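Local coordinates for protein O-methyltransferase (Coxiella burnetii, PDB 3TR6) that binds S-adenosyl-L-homocysteine and a nickel ion and probably transfers methyl groups from S-adenosylmethionine to oxygen atoms of its substrates, at residues A[36-41]-A[100-104]; A[83-88]-A[112-118]; A[129-133]-A[159-163]. Residues are numbered along the deposited sequence.

Overall arrangement
From the N terminus, after helix 13-21 the chain enters helix 28-40, whose C-terminal end forms one side of contact 1; the loop closes when helix 99-111 returns beside it, after strands 67-71 and 91-96 of the central sheet. Contact 2 opens within that loop, at the end of helix 77-83, and closes beyond it, at the entry to strand 118-122, so the two contacts cross. Contact 3 follows in series and joins helices 125-133 and 153-163, which precede and follow strand 141-146 in the chain. Contact 1 thus ties the N-terminal helical region to the Rossmann-like core, contact 2 joins two helix-to-strand turns, and contact 3 pairs neighbouring helices; the centres of contacts 1 and 3 lie about 28 Å apart.

Contact 1 (A[36-41]-A[100-104]); sequences ETTRSF and KSTAL
The C-terminal end of helix 28-40 faces the start of helix 99-111, their short segments nearly antiparallel (150°) with axes 12.1 Å apart. F41, the first residue to leave the helix (phi/psi -125/123), contributes the largest side-chain surface, with L104 beside it; F41 CA is 8.3 Å from S101 CA. With chi1 m and chi2 -101°, the F41 ring reaches across: CE1 lies 3.8 Å from CD of K100 and 3.9 Å from CA of S101, CE2 3.8 Å from CD2 of L104. K100 is extended, all four chi angles t, placing NZ 4.5 Å from the F41 ring centroid, an off-centre cation-pi contact. L104 (t, p) turns CD2 to within 3.8 Å of CG of E36; E36, chi1 t, hydrogen-bonds Y108 and forms a salt bridge with R39 (OE1 to NH2, 3.5 Å). S40 OG donates a hydrogen bond to E36 O (3.1 Å). S101 OG, chi1 p, hydrogen-bonds D98; the S101 side chain is about 4 Å from that of D96, so the contact borders the S-adenosyl-L-homocysteine site of this Rossmann-like methyltransferase fold.

Contact 2 (A[83-88]-A[112-118]); sequences GLALPK and AGLSDKI
Two helix-to-strand turns of the Rossmann-like fold meet here: 83-88 leads from helix 77-83 toward strand 91-96, while segment 112-118 leads from helix 99-111 into strand 118-122. The latter leaves its helix through a Schellman motif at G113 (phi/psi 88/30), then takes helical angles over 115-117. G83 CA and I118 CA are nearest, 6.8 Å apart. Apolar packing joins L84 (m, t), whose CD2 lies 4.0 Å from CD1 of L114 (m, t) and 4.5 Å from CB of A112. G83 lets the two segments approach: a CB there would point toward 112-118 and come about 3.0 Å from CD1 of L114 and from CD1 of I118. The aliphatic chain of K117 (m, t, t, t) makes van der Waals contact, CE 3.6 Å from K88 O. Among polar contacts, K117 NZ makes weak hydrogen bonds to L86 O (3.5 Å) and P87 O (3.4 Å). One water accepts from K117 NZ at 2.6 Å and donates to G83 O at 2.8 Å and L86 O at 3.1 Å.

Contact 3 (A[129-133]-A[159-163]); sequences LAELI and ESLKL
This is apolar helix-to-helix packing between the C-terminal turns of helices 125-133 and 153-163, neighbours on the central beta-sheet with strand 141-146 between them in the chain. The short segments run roughly parallel, 28° between their directions and 10.3 Å between axes, in a register that sets L129 opposite E159 (CA-CA 6.8 Å) and I133 opposite L163 (6.9 Å). L163 (m, t) fits among three side chains: its CD1 lies 3.8 Å from CD2 of L129, while its CD2 lies 3.8 Å from CB of L132 and 3.9 Å from CG1 of I133. L129 (m, t) also places CD1 3.7 Å from CB of E159. Toward the solvent, I133 (m, t) extends CD1 to 3.4 Å from OE1 of E159 and 3.8 Å from CD of K162. The folded E159 (m, m) and K162, whose last torsion is p, form a long salt bridge within their own helix, OE2 to NZ 3.7 Å. On the sheet side, L132 and L163 touch Y141, and L129 reaches I71. Two roughly parallel helices joined through an intervening sheet strand and lying on the sheet are typical of the Rossmann-like alpha/beta fold; L129 is one turn beyond A125, which binds S-adenosyl-L-homocysteine.

Contact 1 (A[36-41]-A[100-104])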
loop_
_atom_site.group_PDB
_atom_site.type_symbol
_atom_site.label_atom_id
_atom_site.label_comp_id
_atom_site.label_asym_id
_atom_site.label_seq_id
_atom_site.Cartn_x
_atom_site.Cartn_y
_atom_site.Cartn_z
ATOM N N GLU A 36 -1.030 4.665 -26.996
ATOM C CA GLU A 36 -2.124 4.526 -27.945
ATOM C C GLU A 36 -3.428 5.107 -27.406
ATOM O O GLU A 36 -4.209 5.694 -28.151
ATOM C CB GLU A 36 -2.321 3.061 -28.337
ATOM C CG GLU A 36 -3.629 2.809 -29.068
ATOM C CD GLU A 36 -3.474 1.898 -30.269
ATOM O OE1 GLU A 36 -4.324 1.977 -31.182
ATOM O OE2 GLU A 36 -2.511 1.101 -30.302
ATOM N N THR A 37 -3.664 4.943 -26.110
ATOM C CA THR A 37 -4.869 5.491 -25.503
ATOM C C THR A 37 -4.841 7.015 -25.574
ATOM O O THR A 37 -5.861 7.654 -25.829
ATOM C CB THR A 37 -5.037 5.034 -24.038
ATOM O OG1 THR A 37 -5.147 3.608 -23.994
ATOM C CG2 THR A 37 -6.286 5.638 -23.427
ATOM N N THR A 38 -3.662 7.591 -25.354
ATOM C CA THR A 38 -3.485 9.036 -25.439
ATOM C C THR A 38 -3.733 9.515 -26.863
ATOM O O THR A 38 -4.371 10.547 -27.091
ATOM C CB THR A 38 -2.062 9.460 -25.022
ATOM O OG1 THR A 38 -1.909 9.308 -23.607
ATOM C CG2 THR A 38 -1.808 10.913 -25.397
ATOM N N ARG A 39 -3.225 8.746 -27.817
ATOM C CA ARG A 39 -3.324 9.090 -29.226
ATOM C C ARG A 39 -4.747 8.976 -29.783
ATOM O O ARG A 39 -5.141 9.762 -30.643
ATOM C CB ARG A 39 -2.364 8.217 -30.038
ATOM C CG ARG A 39 -2.454 8.417 -31.538
ATOM C CD ARG A 39 -1.291 7.753 -32.258
ATOM N NE ARG A 39 -1.196 6.322 -31.978
ATOM C CZ ARG A 39 -1.975 5.395 -32.529
ATOM N NH1 ARG A 39 -2.926 5.745 -33.385
ATOM N NH2 ARG A 39 -1.807 4.115 -32.217
ATOM N N SER A 40 -5.515 8.010 -29.286
ATOM C CA SER A 40 -6.795 7.666 -29.901
ATOM C C SER A 40 -8.030 8.091 -29.112
ATOM O O SER A 40 -9.131 8.108 -29.657
ATOM C CB SER A 40 -6.864 6.160 -30.164
ATOM O OG SER A 40 -5.714 5.705 -30.855
ATOM N N PHE A 41 -7.860 8.420 -27.835
ATOM C CA PHE A 41 -9.009 8.721 -26.981
ATOM C C PHE A 41 -8.920 10.083 -26.303
ATOM O O PHE A 41 -7.963 10.371 -25.582
ATOM C CB PHE A 41 -9.198 7.624 -25.932
ATOM C CG PHE A 41 -9.586 6.295 -26.513
ATOM C CD1 PHE A 41 -10.905 5.874 -26.488
ATOM C CD2 PHE A 41 -8.635 5.470 -27.093
ATOM C CE1 PHE A 41 -11.269 4.657 -27.022
ATOM C CE2 PHE A 41 -8.996 4.249 -27.632
ATOM C CZ PHE A 41 -10.315 3.844 -27.596
ATOM N N LYS A 100 -16.048 0.706 -27.846
ATOM C CA LYS A 100 -14.860 1.195 -28.536
ATOM C C LYS A 100 -13.592 0.945 -27.723
ATOM O O LYS A 100 -12.627 0.372 -28.228
ATOM C CB LYS A 100 -15.001 2.685 -28.861
ATOM C CG LYS A 100 -13.891 3.243 -29.741
ATOM C CD LYS A 100 -13.935 4.769 -29.779
ATOM C CE LYS A 100 -12.738 5.349 -30.528
ATOM N NZ LYS A 100 -12.583 6.818 -30.292
ATOM N N SER A 101 -13.600 1.370 -26.463
ATOM C CA SER A 101 -12.427 1.238 -25.606
ATOM C C SER A 101 -12.123 -0.211 -25.217
ATOM O O SER A 101 -10.962 -0.619 -25.189
ATOM C CB SER A 101 -12.563 2.109 -24.356
ATOM O OG SER A 101 -13.719 1.777 -23.616
ATOM N N THR A 102 -13.162 -0.988 -24.923
ATOM C CA THR A 102 -12.970 -2.374 -24.511
ATOM C C THR A 102 -12.437 -3.235 -25.653
ATOM O O THR A 102 -11.768 -4.243 -25.421
ATOM C CB THR A 102 -14.258 -3.000 -23.940
ATOM O OG1 THR A 102 -15.323 -2.865 -24.887
ATOM C CG2 THR A 102 -14.653 -2.313 -22.639
ATOM N N ALA A 103 -12.728 -2.835 -26.886
ATOM C CA ALA A 103 -12.225 -3.555 -28.050
ATOM C C ALA A 103 -10.703 -3.470 -28.100
ATOM O O ALA A 103 -10.023 -4.451 -28.406
ATOM C CB ALA A 103 -12.837 -3.000 -29.324
ATOM N N LEU A 104 -10.174 -2.291 -27.795
ATOM C CA LEU A 104 -8.732 -2.103 -27.728
ATOM C C LEU A 104 -8.163 -2.880 -26.545
ATOM O O LEU A 104 -7.092 -3.482 -26.639
ATOM C CB LEU A 104 -8.385 -0.619 -27.605
ATOM C CG LEU A 104 -6.894 -0.286 -27.617
ATOM C CD1 LEU A 104 -6.237 -0.808 -28.886
ATOM C CD2 LEU A 104 -6.683 1.210 -27.471
#

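Contact 2 (A[83-88]-A[112-118])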
loop_
_atom_site.group_PDB
_atom_site.type_symbol
_atom_site.label_atom_id
_atom_site.label_comp_id
_atom_site.label_asym_id
_atom_site.label_seq_id
_atom_site.Cartn_x
_atom_site.Cartn_y
_atom_site.Cartn_z
ATOM N N GLY A 83 -4.011 -8.395 -14.160
ATOM C CA GLY A 83 -4.004 -9.659 -14.876
ATOM C C GLY A 83 -2.624 -10.293 -14.927
ATOM O O GLY A 83 -2.481 -11.497 -14.741
ATOM N N LEU A 84 -1.604 -9.477 -15.174
ATOM C CA LEU A 84 -0.233 -9.970 -15.269
ATOM C C LEU A 84 0.308 -10.485 -13.936
ATOM O O LEU A 84 1.262 -11.265 -13.902
ATOM C CB LEU A 84 0.688 -8.878 -15.816
ATOM C CG LEU A 84 0.468 -8.472 -17.273
ATOM C CD1 LEU A 84 1.132 -7.137 -17.565
ATOM C CD2 LEU A 84 0.972 -9.556 -18.220
ATOM N N ALA A 85 -0.297 -10.043 -12.840
ATOM C CA ALA A 85 0.166 -10.429 -11.511
ATOM C C ALA A 85 -0.572 -11.656 -10.985
ATOM O O ALA A 85 -0.151 -12.270 -10.002
ATOM C CB ALA A 85 0.026 -9.262 -10.541
ATOM N N LEU A 86 -1.667 -12.009 -11.651
ATOM C CA LEU A 86 -2.473 -13.165 -11.277
ATOM C C LEU A 86 -1.654 -14.443 -11.209
ATOM O O LEU A 86 -0.809 -14.692 -12.068
ATOM C CB LEU A 86 -3.611 -13.362 -12.276
ATOM C CG LEU A 86 -4.857 -12.489 -12.152
ATOM C CD1 LEU A 86 -5.773 -12.722 -13.345
ATOM C CD2 LEU A 86 -5.589 -12.767 -10.844
ATOM N N PRO A 87 -1.903 -15.264 -10.178
ATOM C CA PRO A 87 -1.304 -16.601 -10.124
ATOM C C PRO A 87 -1.876 -17.479 -11.234
ATOM O O PRO A 87 -2.881 -17.100 -11.840
ATOM C CB PRO A 87 -1.713 -17.117 -8.740
ATOM C CG PRO A 87 -2.890 -16.294 -8.346
ATOM C CD PRO A 87 -2.685 -14.953 -8.970
ATOM N N LYS A 88 -1.250 -18.623 -11.496
ATOM C CA LYS A 88 -1.599 -19.452 -12.654
ATOM C C LYS A 88 -3.093 -19.753 -12.765
ATOM O O LYS A 88 -3.636 -19.835 -13.867
ATOM C CB LYS A 88 -0.806 -20.762 -12.648
ATOM C CG LYS A 88 -1.189 -21.721 -11.529
ATOM C CD LYS A 88 -0.617 -23.115 -11.765
ATOM C CE LYS A 88 -1.178 -23.740 -13.037
ATOM N NZ LYS A 88 -0.699 -25.139 -13.236
ATOM N N ALA A 112 -1.039 -9.814 -24.648
ATOM C CA ALA A 112 -0.293 -10.015 -23.409
ATOM C C ALA A 112 -0.327 -11.472 -22.955
ATOM O O ALA A 112 0.436 -11.871 -22.074
ATOM C CB ALA A 112 -0.828 -9.103 -22.312
ATOM N N GLY A 113 -1.216 -12.256 -23.561
ATOM C CA GLY A 113 -1.357 -13.665 -23.233
ATOM C C GLY A 113 -2.319 -13.924 -22.089
ATOM O O GLY A 113 -2.170 -14.901 -21.357
ATOM N N LEU A 114 -3.316 -13.056 -21.939
ATOM C CA LEU A 114 -4.232 -13.132 -20.800
ATOM C C LEU A 114 -5.670 -13.425 -21.212
ATOM O O LEU A 114 -6.598 -13.208 -20.432
ATOM C CB LEU A 114 -4.190 -11.829 -19.990
ATOM C CG LEU A 114 -2.840 -11.396 -19.407
ATOM C CD1 LEU A 114 -2.941 -10.003 -18.807
ATOM C CD2 LEU A 114 -2.344 -12.397 -18.376
ATOM N N SER A 115 -5.858 -13.918 -22.431
ATOM C CA SER A 115 -7.204 -14.174 -22.935
ATOM C C SER A 115 -7.934 -15.219 -22.097
ATOM O O SER A 115 -9.167 -15.229 -22.032
ATOM C CB SER A 115 -7.164 -14.609 -24.401
ATOM O OG SER A 115 -6.742 -13.544 -25.238
ATOM N N ASP A 116 -7.170 -16.093 -21.452
ATOM C CA ASP A 116 -7.752 -17.156 -20.643
ATOM C C ASP A 116 -8.031 -16.705 -19.211
ATOM O O ASP A 116 -8.850 -17.304 -18.515
ATOM C CB ASP A 116 -6.847 -18.390 -20.652
ATOM C CG ASP A 116 -6.840 -19.096 -21.995
ATOM O OD1 ASP A 116 -7.900 -19.127 -22.657
ATOM O OD2 ASP A 116 -5.773 -19.615 -22.390
ATOM N N LYS A 117 -7.355 -15.644 -18.782
ATOM C CA LYS A 117 -7.505 -15.146 -17.420
ATOM C C LYS A 117 -8.477 -13.980 -17.306
ATOM O O LYS A 117 -9.158 -13.837 -16.291
ATOM C CB LYS A 117 -6.148 -14.759 -16.831
ATOM C CG LYS A 117 -5.274 -15.951 -16.495
ATOM C CD LYS A 117 -3.953 -15.514 -15.894
ATOM C CE LYS A 117 -3.100 -16.714 -15.533
ATOM N NZ LYS A 117 -1.788 -16.301 -14.970
ATOM N N ILE A 118 -8.547 -13.148 -18.342
ATOM C CA ILE A 118 -9.424 -11.982 -18.308
ATOM C C ILE A 118 -10.683 -12.201 -19.134
ATOM O O ILE A 118 -10.617 -12.688 -20.260
ATOM C CB ILE A 118 -8.712 -10.699 -18.797
ATOM C CG1 ILE A 118 -7.441 -10.447 -17.984
ATOM C CG2 ILE A 118 -9.656 -9.506 -18.716
ATOM C CD1 ILE A 118 -6.689 -9.215 -18.403
HETATM O O HOH W 1 -0.915 -13.855 -15.035
#

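Contact 3 (A[129-133]-A[159-163])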
loop_
_atom_site.group_PDB
_atom_site.type_symbol
_atom_site.label_atom_id
_atom_site.label_comp_id
_atom_site.label_asym_id
_atom_site.label_seq_id
_atom_site.Cartn_x
_atom_site.Cartn_y
_atom_site.Cartn_z
ATOM N N LEU A 129 -22.716 -6.915 -11.301
ATOM C CA LEU A 129 -22.544 -7.188 -9.878
ATOM C C LEU A 129 -23.762 -7.883 -9.277
ATOM O O LEU A 129 -23.628 -8.743 -8.404
ATOM C CB LEU A 129 -22.237 -5.901 -9.105
ATOM C CG LEU A 129 -20.903 -5.212 -9.391
ATOM C CD1 LEU A 129 -20.661 -4.111 -8.376
ATOM C CD2 LEU A 129 -19.761 -6.214 -9.370
ATOM N N ALA A 130 -24.949 -7.501 -9.737
ATOM C CA ALA A 130 -26.180 -8.092 -9.226
ATOM C C ALA A 130 -26.350 -9.519 -9.734
ATOM O O ALA A 130 -26.838 -10.387 -9.015
ATOM C CB ALA A 130 -27.383 -7.238 -9.600
ATOM N N GLU A 131 -25.938 -9.760 -10.973
ATOM C CA GLU A 131 -25.949 -11.112 -11.511
ATOM C C GLU A 131 -25.035 -12.000 -10.690
ATOM O O GLU A 131 -25.437 -13.081 -10.267
ATOM C CB GLU A 131 -25.517 -11.127 -12.973
ATOM C CG GLU A 131 -26.521 -10.468 -13.906
ATOM C CD GLU A 131 -25.962 -10.240 -15.309
ATOM O OE1 GLU A 131 -24.831 -10.702 -15.577
ATOM O OE2 GLU A 131 -26.652 -9.593 -16.134
ATOM N N LEU A 132 -23.811 -11.534 -10.454
ATOM C CA LEU A 132 -22.842 -12.292 -9.670
ATOM C C LEU A 132 -23.399 -12.710 -8.310
ATOM O O LEU A 132 -23.240 -13.859 -7.898
ATOM C CB LEU A 132 -21.546 -11.498 -9.494
ATOM C CG LEU A 132 -20.643 -11.381 -10.724
ATOM C CD1 LEU A 132 -19.402 -10.559 -10.404
ATOM C CD2 LEU A 132 -20.258 -12.758 -11.234
ATOM N N ILE A 133 -24.043 -11.776 -7.615
ATOM C CA ILE A 133 -24.654 -12.073 -6.322
ATOM C C ILE A 133 -25.860 -13.000 -6.472
ATOM O O ILE A 133 -25.924 -14.063 -5.851
ATOM C CB ILE A 133 -25.125 -10.796 -5.610
ATOM C CG1 ILE A 133 -23.954 -9.840 -5.388
ATOM C CG2 ILE A 133 -25.793 -11.144 -4.291
ATOM C CD1 ILE A 133 -24.342 -8.562 -4.677
ATOM N N GLU A 159 -21.898 -3.326 -2.966
ATOM C CA GLU A 159 -21.979 -4.601 -3.662
ATOM C C GLU A 159 -20.669 -5.373 -3.550
ATOM O O GLU A 159 -20.668 -6.600 -3.434
ATOM C CB GLU A 159 -22.338 -4.381 -5.132
ATOM C CG GLU A 159 -23.721 -3.795 -5.349
ATOM C CD GLU A 159 -24.828 -4.792 -5.062
ATOM O OE1 GLU A 159 -25.215 -5.532 -5.992
ATOM O OE2 GLU A 159 -25.311 -4.835 -3.910
ATOM N N SER A 160 -19.556 -4.648 -3.582
ATOM C CA SER A 160 -18.240 -5.270 -3.508
ATOM C C SER A 160 -17.987 -5.911 -2.146
ATOM O O SER A 160 -17.251 -6.888 -2.043
ATOM C CB SER A 160 -17.141 -4.258 -3.838
ATOM O OG SER A 160 -17.158 -3.924 -5.214
ATOM N N LEU A 161 -18.593 -5.357 -1.101
ATOM C CA LEU A 161 -18.492 -5.956 0.223
ATOM C C LEU A 161 -19.150 -7.330 0.249
ATOM O O LEU A 161 -18.593 -8.287 0.780
ATOM C CB LEU A 161 -19.120 -5.055 1.285
ATOM C CG LEU A 161 -18.175 -4.090 1.995
ATOM C CD1 LEU A 161 -18.924 -3.310 3.063
ATOM C CD2 LEU A 161 -17.016 -4.853 2.605
ATOM N N LYS A 162 -20.340 -7.421 -0.333
ATOM C CA LYS A 162 -21.077 -8.676 -0.369
ATOM C C LYS A 162 -20.287 -9.747 -1.115
ATOM O O LYS A 162 -20.291 -10.915 -0.729
ATOM C CB LYS A 162 -22.442 -8.478 -1.039
ATOM C CG LYS A 162 -23.381 -7.510 -0.329
ATOM C CD LYS A 162 -24.666 -7.326 -1.132
ATOM C CE LYS A 162 -25.711 -6.526 -0.370
ATOM N NZ LYS A 162 -25.334 -5.093 -0.196
ATOM N N LEU A 163 -19.605 -9.336 -2.181
ATOM C CA LEU A 163 -18.900 -10.263 -3.062
ATOM C C LEU A 163 -17.515 -10.661 -2.552
ATOM O O LEU A 163 -16.913 -11.619 -3.044
ATOM C CB LEU A 163 -18.780 -9.667 -4.465
ATOM C CG LEU A 163 -20.056 -9.637 -5.306
ATOM C CD1 LEU A 163 -20.000 -8.531 -6.345
ATOM C CD2 LEU A 163 -20.301 -10.990 -5.966
#